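Local coordinates for protein FG41 Malonate Semialdehyde Decarboxylase (Coryneform bacterium, PDB 4LHP) that belongs to the tautomerase family of the MIF clan and assembles from three protein chains, at residues R13-A18 against A93-A98. Sequence-based numbering, arbitrary orientation.
Sequences REQRRA and APIGVA
Q15, on the first turn of helix 13-31, reaches across to the turn 93-98 and donates from NE2 to the backbone O of I95 (3.1 Å). The bond is nearly straight, 167° at the hydrogen, and the oxygen lies close to the plane of the Q15 amide; seen from the acceptor, NE2 stands tilted from the carbonyl plane. Water 1 takes a second hydrogen bond from the same NE2 (3.0 Å) and gives one to G96 O (2.9 Å), so one amide nitrogen serves two successive carbonyls, the first directly and the second through solvent. With CG anti to the backbone N (chi1 -161°) and the chain extended beyond it, the amide is carried out to the turn, while Q15 CG passes I95 CG2 at 4.1 Å.

One turn of helix further on, A18 meets the other branch of I95: CD1 lies 4.3 Å from A18 CB and 3.5 Å from A18 O. I95 also packs on I19 and A22 of the same helix, and V97 on I19.

The turn itself is a Schellman motif ending helix 78-92, with G96 as its C-prime residue at positive phi; V97 N bonds to L92 O, and G96 N to A93 O. R11 NH1 adds a hydrogen bond to G96 O and a weak one to Q15 OE1, which may help hold the amide in its orientation. Two helices on one face of the sheet are thus joined at the surface through a C-terminal cap. Because its carbonyls draw on glutamine, arginine and water donors, and I95 and A18 add only a small apolar touch, the attachment between these segments is probably mainly polar and solvent-assisted.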
loop_
_atom_site.group_PDB
_atom_site.type_symbol
_atom_site.label_atom_id
_atom_site.label_comp_id
_atom_site.label_asym_id
_atom_site.label_seq_id
_atom_site.Cartn_x
_atom_site.Cartn_y
_atom_site.Cartn_z
ATOM N N ARG A 13 -15.541 12.555 10.943
ATOM C CA ARG A 13 -15.824 11.149 10.698
ATOM C C ARG A 13 -16.916 11.035 9.641
ATOM O O ARG A 13 -16.855 10.179 8.757
ATOM C CB ARG A 13 -16.247 10.442 11.987
ATOM N N GLU A 14 -17.912 11.910 9.735
ATOM C CA GLU A 14 -19.017 11.931 8.783
ATOM C C GLU A 14 -18.517 12.215 7.372
ATOM O O GLU A 14 -18.876 11.515 6.425
ATOM C CB GLU A 14 -20.059 12.974 9.193
ATOM N N GLN A 15 -17.685 13.243 7.237
ATOM C CA GLN A 15 -17.187 13.654 5.931
ATOM C C GLN A 15 -16.343 12.556 5.289
ATOM O O GLN A 15 -16.451 12.309 4.089
ATOM C CB GLN A 15 -16.363 14.938 6.043
ATOM C CG GLN A 15 -16.206 15.680 4.726
ATOM C CD GLN A 15 -15.270 16.867 4.831
ATOM O OE1 GLN A 15 -14.318 16.855 5.611
ATOM N NE2 GLN A 15 -15.537 17.904 4.045
ATOM N N ARG A 16 -15.499 11.903 6.084
ATOM C CA ARG A 16 -14.649 10.835 5.571
ATOM C C ARG A 16 -15.519 9.776 4.929
ATOM O O ARG A 16 -15.377 9.462 3.751
ATOM C CB ARG A 16 -13.849 10.179 6.692
ATOM C CG ARG A 16 -12.838 11.070 7.370
ATOM C CD ARG A 16 -12.324 10.389 8.622
ATOM N NE ARG A 16 -11.751 11.334 9.573
ATOM C CZ ARG A 16 -11.482 11.045 10.841
ATOM N NH1 ARG A 16 -11.734 9.835 11.320
ATOM N NH2 ARG A 16 -10.962 11.971 11.633
ATOM N N ARG A 17 -16.420 9.221 5.728
ATOM C CA ARG A 17 -17.334 8.201 5.252
ATOM C C ARG A 17 -17.997 8.650 3.951
ATOM O O ARG A 17 -18.181 7.855 3.030
ATOM C CB ARG A 17 -18.382 7.899 6.323
ATOM C CG ARG A 17 -19.395 6.838 5.933
ATOM C CD ARG A 17 -18.739 5.658 5.234
ATOM N NE ARG A 17 -19.725 4.825 4.552
ATOM C CZ ARG A 17 -20.043 3.577 4.886
ATOM N NH1 ARG A 17 -19.451 2.962 5.904
ATOM N NH2 ARG A 17 -20.962 2.934 4.184
ATOM N N ALA A 18 -18.346 9.931 3.876
ATOM C CA ALA A 18 -18.927 10.493 2.659
ATOM C C ALA A 18 -17.906 10.494 1.522
ATOM O O ALA A 18 -18.218 10.105 0.396
ATOM C CB ALA A 18 -19.441 11.899 2.916
ATOM N N ALA A 93 -16.008 17.310 -4.795
ATOM C CA ALA A 93 -16.124 18.761 -4.661
ATOM C C ALA A 93 -17.275 19.183 -3.738
ATOM O O ALA A 93 -17.053 19.887 -2.752
ATOM C CB ALA A 93 -16.270 19.410 -6.033
ATOM N N PRO A 94 -18.508 18.756 -4.052
ATOM C CA PRO A 94 -19.651 19.136 -3.213
ATOM C C PRO A 94 -19.523 18.627 -1.780
ATOM O O PRO A 94 -20.132 19.186 -0.867
ATOM C CB PRO A 94 -20.836 18.460 -3.909
ATOM C CG PRO A 94 -20.235 17.350 -4.695
ATOM C CD PRO A 94 -18.917 17.876 -5.158
ATOM N N ILE A 95 -18.735 17.573 -1.596
ATOM C CA ILE A 95 -18.553 16.963 -0.284
ATOM C C ILE A 95 -17.611 17.782 0.594
ATOM O O ILE A 95 -17.626 17.651 1.819
ATOM C CB ILE A 95 -18.027 15.521 -0.425
ATOM C CG1 ILE A 95 -19.195 14.569 -0.678
ATOM C CG2 ILE A 95 -17.268 15.089 0.821
ATOM C CD1 ILE A 95 -18.779 13.195 -1.124
ATOM N N GLY A 96 -16.800 18.629 -0.030
ATOM C CA GLY A 96 -15.903 19.503 0.706
ATOM C C GLY A 96 -14.430 19.221 0.472
ATOM O O GLY A 96 -13.592 19.526 1.321
ATOM N N VAL A 97 -14.109 18.633 -0.676
ATOM C CA VAL A 97 -12.718 18.397 -1.044
ATOM C C VAL A 97 -12.391 19.143 -2.329
ATOM O O VAL A 97 -12.881 18.791 -3.403
ATOM C CB VAL A 97 -12.430 16.902 -1.260
ATOM C CG1 VAL A 97 -10.959 16.684 -1.583
ATOM C CG2 VAL A 97 -12.836 16.095 -0.035
ATOM N N ALA A 98 -11.567 20.178 -2.214
ATOM C CA ALA A 98 -11.159 20.962 -3.370
ATOM C C ALA A 98 -10.357 20.095 -4.334
ATOM O O ALA A 98 -9.742 19.110 -3.928
ATOM C CB ALA A 98 -10.336 22.156 -2.929
HETATM O O HOH W 1 -14.732 20.728 3.703
#